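Local structure of putative uncharacterized protein (Chaetomium thermophilum, 5IJP) at residues K72-A77 with L130-V134; L120-I124 with L181-Y185; F58-E63 with L156-F160. The protein is the SPX domain of Vtc4, which binds inositol hexakisphosphate and probably senses inositol polyphosphates in phosphate homeostasis. All blocks are in the same frame, centred on the assembly; numbering follows the deposited sequence.

Contact 1 (K72-A77 with L130-V134)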
loop_
_atom_site.group_PDB
_atom_site.type_symbol
_atom_site.label_atom_id
_atom_site.label_comp_id
_atom_site.label_asym_id
_atom_site.label_seq_id
_atom_site.Cartn_x
_atom_site.Cartn_y
_atom_site.Cartn_z
ATOM N N LYS A 72 7.099 -1.710 3.736
ATOM C CA LYS A 72 6.448 -0.610 4.460
ATOM C C LYS A 72 5.009 -0.976 4.849
ATOM O O LYS A 72 4.558 -0.594 5.932
ATOM C CB LYS A 72 6.495 0.697 3.643
ATOM C CG LYS A 72 6.039 1.952 4.402
ATOM C CD LYS A 72 7.048 2.432 5.446
ATOM C CE LYS A 72 6.431 3.420 6.403
ATOM N NZ LYS A 72 7.423 3.921 7.389
ATOM N N GLN A 73 4.308 -1.734 3.975
ATOM C CA GLN A 73 2.942 -2.215 4.206
ATOM C C GLN A 73 2.907 -3.173 5.399
ATOM O O GLN A 73 1.941 -3.162 6.156
ATOM C CB GLN A 73 2.393 -2.921 2.956
ATOM C CG GLN A 73 1.835 -1.975 1.894
ATOM C CD GLN A 73 1.278 -2.682 0.675
ATOM O OE1 GLN A 73 1.160 -3.913 0.615
ATOM N NE2 GLN A 73 0.903 -1.906 -0.329
ATOM N N GLN A 74 3.975 -3.981 5.570
ATOM C CA GLN A 74 4.123 -4.952 6.652
ATOM C C GLN A 74 4.383 -4.281 8.001
ATOM O O GLN A 74 3.676 -4.583 8.964
ATOM C CB GLN A 74 5.235 -5.964 6.320
ATOM C CG GLN A 74 5.359 -7.099 7.333
ATOM C CD GLN A 74 6.294 -8.175 6.865
ATOM O OE1 GLN A 74 6.001 -8.919 5.924
ATOM N NE2 GLN A 74 7.433 -8.294 7.527
ATOM N N VAL A 75 5.407 -3.400 8.073
ATOM C CA VAL A 75 5.826 -2.679 9.284
ATOM C C VAL A 75 4.660 -1.889 9.898
ATOM O O VAL A 75 4.401 -2.028 11.094
ATOM C CB VAL A 75 7.093 -1.796 9.050
ATOM C CG1 VAL A 75 7.512 -1.060 10.322
ATOM C CG2 VAL A 75 8.258 -2.625 8.515
ATOM N N LYS A 76 3.944 -1.101 9.072
ATOM C CA LYS A 76 2.822 -0.275 9.513
ATOM C C LYS A 76 1.613 -1.090 9.994
ATOM O O LYS A 76 1.077 -0.777 11.058
ATOM C CB LYS A 76 2.422 0.744 8.431
ATOM C CG LYS A 76 1.623 1.933 8.966
ATOM C CD LYS A 76 2.510 3.043 9.547
ATOM C CE LYS A 76 1.866 3.751 10.718
ATOM N NZ LYS A 76 0.710 4.596 10.312
ATOM N N ALA A 77 1.201 -2.131 9.236
ATOM C CA ALA A 77 0.062 -2.994 9.584
ATOM C C ALA A 77 0.284 -3.760 10.886
ATOM O O ALA A 77 -0.648 -3.881 11.685
ATOM C CB ALA A 77 -0.236 -3.962 8.453
ATOM N N LEU A 130 -3.133 3.899 5.762
ATOM C CA LEU A 130 -2.413 2.728 5.257
ATOM C C LEU A 130 -3.170 2.158 4.053
ATOM O O LEU A 130 -2.538 1.762 3.075
ATOM C CB LEU A 130 -2.230 1.662 6.360
ATOM C CG LEU A 130 -1.551 0.336 5.966
ATOM C CD1 LEU A 130 -0.082 0.529 5.613
ATOM C CD2 LEU A 130 -1.678 -0.679 7.066
ATOM N N ALA A 131 -4.523 2.151 4.118
ATOM C CA ALA A 131 -5.407 1.694 3.041
ATOM C C ALA A 131 -5.249 2.595 1.814
ATOM O O ALA A 131 -5.291 2.096 0.691
ATOM C CB ALA A 131 -6.855 1.693 3.508
ATOM N N LYS A 132 -5.032 3.915 2.043
ATOM C CA LYS A 132 -4.791 4.924 1.007
ATOM C C LYS A 132 -3.451 4.642 0.326
ATOM O O LYS A 132 -3.354 4.770 -0.895
ATOM C CB LYS A 132 -4.790 6.339 1.613
ATOM C CG LYS A 132 -6.012 7.180 1.255
ATOM C CD LYS A 132 -5.803 7.997 -0.025
ATOM C CE LYS A 132 -6.825 9.099 -0.194
ATOM N NZ LYS A 132 -8.174 8.572 -0.540
ATOM N N PHE A 133 -2.429 4.238 1.121
ATOM C CA PHE A 133 -1.089 3.882 0.647
ATOM C C PHE A 133 -1.148 2.607 -0.197
ATOM O O PHE A 133 -0.539 2.569 -1.263
ATOM C CB PHE A 133 -0.103 3.734 1.825
ATOM C CG PHE A 133 1.284 3.248 1.463
ATOM C CD1 PHE A 133 2.210 4.106 0.881
ATOM C CD2 PHE A 133 1.673 1.941 1.732
ATOM C CE1 PHE A 133 3.494 3.656 0.551
ATOM C CE2 PHE A 133 2.957 1.494 1.404
ATOM C CZ PHE A 133 3.859 2.355 0.818
ATOM N N VAL A 134 -1.901 1.584 0.264
ATOM C CA VAL A 134 -2.097 0.316 -0.452
ATOM C C VAL A 134 -2.829 0.598 -1.784
ATOM O O VAL A 134 -2.428 0.063 -2.816
ATOM C CB VAL A 134 -2.805 -0.759 0.432
ATOM C CG1 VAL A 134 -3.185 -2.002 -0.372
ATOM C CG2 VAL A 134 -1.934 -1.154 1.624
HETATM O O HOH W 1 0.331 -1.731 -3.134
#

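Contact 2 (L120-I124 with L181-Y185)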
loop_
_atom_site.group_PDB
_atom_site.type_symbol
_atom_site.label_atom_id
_atom_site.label_comp_id
_atom_site.label_asym_id
_atom_site.label_seq_id
_atom_site.Cartn_x
_atom_site.Cartn_y
_atom_site.Cartn_z
ATOM N N LEU A 120 -8.548 5.051 20.008
ATOM C CA LEU A 120 -9.088 4.102 19.029
ATOM C C LEU A 120 -9.375 4.744 17.668
ATOM O O LEU A 120 -9.151 4.095 16.644
ATOM C CB LEU A 120 -10.332 3.372 19.568
ATOM C CG LEU A 120 -10.092 2.332 20.673
ATOM C CD1 LEU A 120 -11.311 2.181 21.548
ATOM C CD2 LEU A 120 -9.692 0.981 20.100
ATOM N N SER A 121 -9.846 6.014 17.654
ATOM C CA SER A 121 -10.136 6.766 16.424
ATOM C C SER A 121 -8.862 7.083 15.636
ATOM O O SER A 121 -8.910 7.164 14.407
ATOM C CB SER A 121 -10.899 8.050 16.733
ATOM O OG SER A 121 -10.168 8.898 17.602
ATOM N N ASP A 122 -7.726 7.251 16.348
ATOM C CA ASP A 122 -6.409 7.515 15.769
ATOM C C ASP A 122 -5.919 6.285 15.001
ATOM O O ASP A 122 -5.278 6.435 13.961
ATOM C CB ASP A 122 -5.406 7.897 16.867
ATOM C CG ASP A 122 -4.103 8.457 16.337
ATOM O OD1 ASP A 122 -3.120 7.691 16.254
ATOM O OD2 ASP A 122 -4.065 9.662 16.010
ATOM N N ILE A 123 -6.241 5.073 15.507
ATOM C CA ILE A 123 -5.887 3.800 14.871
ATOM C C ILE A 123 -6.724 3.628 13.590
ATOM O O ILE A 123 -6.173 3.215 12.570
ATOM C CB ILE A 123 -5.984 2.582 15.842
ATOM C CG1 ILE A 123 -5.252 2.860 17.177
ATOM C CG2 ILE A 123 -5.438 1.301 15.188
ATOM C CD1 ILE A 123 -5.790 2.081 18.397
ATOM N N ILE A 124 -8.031 3.997 13.634
ATOM C CA ILE A 124 -8.957 3.943 12.487
ATOM C C ILE A 124 -8.427 4.841 11.356
ATOM O O ILE A 124 -8.415 4.418 10.196
ATOM C CB ILE A 124 -10.427 4.284 12.893
ATOM C CG1 ILE A 124 -10.967 3.274 13.931
ATOM C CG2 ILE A 124 -11.361 4.350 11.666
ATOM C CD1 ILE A 124 -12.053 3.805 14.840
ATOM N N LEU A 181 -11.435 -3.596 15.985
ATOM C CA LEU A 181 -11.203 -2.158 16.181
ATOM C C LEU A 181 -12.486 -1.339 15.963
ATOM O O LEU A 181 -12.749 -0.407 16.727
ATOM C CB LEU A 181 -10.067 -1.682 15.247
ATOM C CG LEU A 181 -9.700 -0.192 15.225
ATOM C CD1 LEU A 181 -8.929 0.211 16.471
ATOM C CD2 LEU A 181 -8.879 0.134 13.995
ATOM N N SER A 182 -13.283 -1.707 14.937
ATOM C CA SER A 182 -14.559 -1.066 14.606
ATOM C C SER A 182 -15.591 -1.334 15.704
ATOM O O SER A 182 -16.361 -0.437 16.048
ATOM C CB SER A 182 -15.075 -1.565 13.261
ATOM O OG SER A 182 -14.178 -1.239 12.212
ATOM N N LYS A 183 -15.579 -2.559 16.269
ATOM C CA LYS A 183 -16.470 -2.990 17.351
ATOM C C LYS A 183 -16.090 -2.321 18.677
ATOM O O LYS A 183 -16.982 -1.965 19.451
ATOM C CB LYS A 183 -16.454 -4.521 17.497
ATOM C CG LYS A 183 -17.128 -5.260 16.346
ATOM C CD LYS A 183 -16.882 -6.758 16.420
ATOM C CE LYS A 183 -17.421 -7.473 15.207
ATOM N NZ LYS A 183 -17.074 -8.918 15.220
ATOM N N LEU A 184 -14.773 -2.153 18.932
ATOM C CA LEU A 184 -14.232 -1.519 20.142
ATOM C C LEU A 184 -14.588 -0.032 20.206
ATOM O O LEU A 184 -14.884 0.474 21.289
ATOM C CB LEU A 184 -12.703 -1.698 20.232
ATOM C CG LEU A 184 -12.180 -3.095 20.572
ATOM C CD1 LEU A 184 -10.805 -3.315 19.976
ATOM C CD2 LEU A 184 -12.155 -3.337 22.074
ATOM N N TYR A 185 -14.560 0.657 19.046
ATOM C CA TYR A 185 -14.883 2.080 18.919
ATOM C C TYR A 185 -16.376 2.345 19.136
ATOM O O TYR A 185 -16.728 3.362 19.734
ATOM C CB TYR A 185 -14.407 2.630 17.562
ATOM C CG TYR A 185 -14.628 4.118 17.379
ATOM C CD1 TYR A 185 -13.796 5.047 18.000
ATOM C CD2 TYR A 185 -15.649 4.596 16.565
ATOM C CE1 TYR A 185 -13.997 6.417 17.838
ATOM C CE2 TYR A 185 -15.856 5.965 16.391
ATOM C CZ TYR A 185 -15.025 6.871 17.028
ATOM O OH TYR A 185 -15.222 8.221 16.857
#

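Contact 3 (F58-E63 with L156-F160)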
loop_
_atom_site.group_PDB
_atom_site.type_symbol
_atom_site.label_atom_id
_atom_site.label_comp_id
_atom_site.label_asym_id
_atom_site.label_seq_id
_atom_site.Cartn_x
_atom_site.Cartn_y
_atom_site.Cartn_z
ATOM N N PHE A 58 14.067 -3.875 -16.488
ATOM C CA PHE A 58 12.786 -3.326 -16.040
ATOM C C PHE A 58 12.134 -4.174 -14.948
ATOM O O PHE A 58 11.667 -3.610 -13.961
ATOM C CB PHE A 58 11.824 -3.093 -17.221
ATOM C CG PHE A 58 10.530 -2.396 -16.859
ATOM C CD1 PHE A 58 10.503 -1.028 -16.610
ATOM C CD2 PHE A 58 9.337 -3.104 -16.785
ATOM C CE1 PHE A 58 9.307 -0.386 -16.273
ATOM C CE2 PHE A 58 8.141 -2.459 -16.455
ATOM C CZ PHE A 58 8.134 -1.105 -16.203
ATOM N N VAL A 59 12.111 -5.517 -15.121
ATOM C CA VAL A 59 11.533 -6.468 -14.157
ATOM C C VAL A 59 12.258 -6.369 -12.807
ATOM O O VAL A 59 11.592 -6.287 -11.774
ATOM C CB VAL A 59 11.460 -7.922 -14.710
ATOM C CG1 VAL A 59 10.985 -8.912 -13.647
ATOM C CG2 VAL A 59 10.554 -7.995 -15.934
ATOM N N SER A 60 13.608 -6.318 -12.829
ATOM C CA SER A 60 14.452 -6.178 -11.636
ATOM C C SER A 60 14.168 -4.862 -10.903
ATOM O O SER A 60 14.097 -4.855 -9.674
ATOM C CB SER A 60 15.929 -6.270 -12.008
ATOM O OG SER A 60 16.241 -7.549 -12.536
ATOM N N LYS A 61 13.971 -3.762 -11.662
ATOM C CA LYS A 61 13.653 -2.436 -11.129
ATOM C C LYS A 61 12.227 -2.395 -10.569
ATOM O O LYS A 61 11.989 -1.728 -9.561
ATOM C CB LYS A 61 13.839 -1.360 -12.210
ATOM N N LEU A 62 11.289 -3.113 -11.220
ATOM C CA LEU A 62 9.883 -3.203 -10.819
ATOM C C LEU A 62 9.720 -4.053 -9.553
ATOM O O LEU A 62 8.923 -3.695 -8.683
ATOM C CB LEU A 62 9.033 -3.766 -11.976
ATOM C CG LEU A 62 7.507 -3.724 -11.828
ATOM C CD1 LEU A 62 6.966 -2.312 -12.013
ATOM C CD2 LEU A 62 6.851 -4.651 -12.829
ATOM N N GLU A 63 10.470 -5.173 -9.457
ATOM C CA GLU A 63 10.452 -6.079 -8.305
ATOM C C GLU A 63 11.051 -5.402 -7.073
ATOM O O GLU A 63 10.533 -5.591 -5.973
ATOM C CB GLU A 63 11.181 -7.396 -8.614
ATOM C CG GLU A 63 10.369 -8.353 -9.473
ATOM C CD GLU A 63 11.074 -9.617 -9.930
ATOM O OE1 GLU A 63 12.310 -9.583 -10.131
ATOM O OE2 GLU A 63 10.377 -10.638 -10.127
ATOM N N LEU A 156 3.718 -8.112 -19.424
ATOM C CA LEU A 156 4.142 -8.417 -18.055
ATOM C C LEU A 156 2.964 -8.734 -17.129
ATOM O O LEU A 156 3.167 -9.289 -16.047
ATOM C CB LEU A 156 4.999 -7.286 -17.457
ATOM C CG LEU A 156 6.520 -7.448 -17.538
ATOM C CD1 LEU A 156 7.222 -6.270 -16.892
ATOM C CD2 LEU A 156 6.994 -8.744 -16.886
ATOM N N LYS A 157 1.738 -8.397 -17.569
ATOM C CA LYS A 157 0.486 -8.598 -16.842
ATOM C C LYS A 157 0.168 -10.073 -16.469
ATOM O O LYS A 157 -0.285 -10.255 -15.340
ATOM C CB LYS A 157 -0.694 -7.966 -17.602
ATOM C CG LYS A 157 -1.855 -7.541 -16.703
ATOM C CD LYS A 157 -2.888 -6.676 -17.435
ATOM C CE LYS A 157 -2.553 -5.197 -17.452
ATOM N NZ LYS A 157 -2.710 -4.567 -16.113
ATOM N N PRO A 158 0.382 -11.122 -17.324
ATOM C CA PRO A 158 0.007 -12.494 -16.917
ATOM C C PRO A 158 0.490 -12.983 -15.545
ATOM O O PRO A 158 -0.301 -13.617 -14.843
ATOM C CB PRO A 158 0.572 -13.362 -18.040
ATOM C CG PRO A 158 0.538 -12.488 -19.224
ATOM C CD PRO A 158 0.879 -11.115 -18.718
ATOM N N VAL A 159 1.750 -12.701 -15.152
ATOM C CA VAL A 159 2.252 -13.161 -13.847
ATOM C C VAL A 159 2.193 -12.060 -12.774
ATOM O O VAL A 159 2.098 -12.382 -11.589
ATOM C CB VAL A 159 3.647 -13.853 -13.883
ATOM C CG1 VAL A 159 3.648 -15.072 -14.802
ATOM C CG2 VAL A 159 4.773 -12.883 -14.241
ATOM N N PHE A 160 2.252 -10.778 -13.178
ATOM C CA PHE A 160 2.226 -9.664 -12.232
ATOM C C PHE A 160 0.824 -9.333 -11.695
ATOM O O PHE A 160 0.730 -8.644 -10.676
ATOM C CB PHE A 160 2.916 -8.421 -12.809
ATOM C CG PHE A 160 4.401 -8.379 -12.528
ATOM C CD1 PHE A 160 5.317 -8.841 -13.465
ATOM C CD2 PHE A 160 4.883 -7.895 -11.316
ATOM C CE1 PHE A 160 6.690 -8.814 -13.198
ATOM C CE2 PHE A 160 6.256 -7.871 -11.049
ATOM C CZ PHE A 160 7.150 -8.328 -11.993
#

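Contact 1 (K72-A77 with L130-V134)
Two helical segments run almost antiparallel here, at 167°, with their axes 10.9 Å apart; the nearest backbone positions are Q73 and V134, whose CA atoms lie 7.3 Å apart. L130 points squarely across the gap: its CD1 meets CB of K76 at 3.8 Å and its CD2 meets CB of A77 at 3.8 Å, so that the lysine meets it with the aliphatic base of its chain. One turn on, F133 takes CG of Q73 against the edge of its ring, at 3.7 Å from CE2. The amide of Q73 extends past this pair until NE2 lies 3.5 Å from CG2 of V134. NE2 also donates to a water (2.9 Å), which returns a weak bond to O of V134 (3.3 Å). The segments belong to the long helices 52-97 and 110-151, the extended hairpin of the SPX domain. In the N-terminal region, Y15 stacks on F133, Y19 meets it edge-to-face and E14 pairs with K72; Y174 of helix 171-190 packs against A77 and L130.

Contact 2 (L120-I124 with L181-Y185)
L120 opens the segment by reaching toward helix 171-190. Its CD2 lies 3.8 Å from CD1 of L181 and 4.0 Å from CB of L184, while its CB sits near the ring plane of Y185, 4.2 Å from CD1; the backbones are nearest at this level, with the CA atoms of L120 and Y185 6.1 Å apart. S121 follows with its CB 3.7 Å from CE1 of Y185. Its hydroxyl OG is engaged within its own helix, bonded to the carbonyl oxygens of E117 and E118, so the serine offers the tyrosine a methylene group. The two segments run in broadly antiparallel directions, 146° apart, with axes 10.0 Å from each other: the C-terminal helix 171-190 lies obliquely across helix 110-151, adding a third helix to the long SPX hairpin formed by helices 52-97 and 110-151. D122 faces elsewhere and forms a salt bridge with R83 of helix 52-97. I123 links both neighbours, placing CG2 3.8 Å from CD2 of L181 while its side chain also touches I80 and I84 of helix 52-97. At I124, CG1 meets CD2 of L181 at 3.8 Å, and CD1 rests over one face of the Y185 ring, 4.0 Å from its centroid and 27° off the normal, a CH-pi contact.

Contact 3 (F58-E63 with L156-F160)
Aliphatic packing centres on L156, which lies just ahead of helix 157-165 and directs its side chain at helix 52-97. Its CD2 meets CG2 of V59 at 3.8 Å; a looser approach, 4.4 Å, joins its CD1 to CD2 of L62. The aromatic interactions gather around F160, one turn further on, and F58. L62 places CD2 over one face of the F160 ring, 3.9 Å from the centroid and 19° off the normal, a CH-pi contact displaced toward CE2. Around the rim of this ring, CG1 of V59 and CG of E63 lie near its plane, at 4.2 and 4.1 Å from CZ, so E63 adds a methylene group to the packing. CD1 of L156 lies at the edge of the F58 ring, 3.8 Å from its CD2. The F58 side chain also packs on L25 and L29 of helix 22-30, and its ring meets that of H148; it is about 11 Å from the bound inositol hexakisphosphate at the nearest atoms. Polar bonds serve the surroundings: the backbone N of L156 donates to OD1 of D149, and K157 makes a cation-pi contact with Y142. The chemistry implies that the 156-160 segment meets segment 58-63 by apolar shape fit, while these polar ties go to helix 110-151.

How the contacts relate
All three contacts are partly buried. Contact 1 is the most central, its centre about 5 Å from that of the chain, yet three of its seven touching residues are buried against four of seven in contact 2; contact 3 has three of six, with one exposed. Contacts 2 and 3 lie about 37 Å apart between centres, on opposite sides of the chain's centre. Contact 1 joins the two long helices; contact 2 sets helix 171-190 on helix 110-151, and contact 3 sets helix 157-165 on helix 52-97. Contact 1 mixes apolar packing with a water bridge that has one weak bond, while the outer two rely on aliphatic packing and CH-pi contacts. Contact 3 lies toward the ligand-binding end of the bundle.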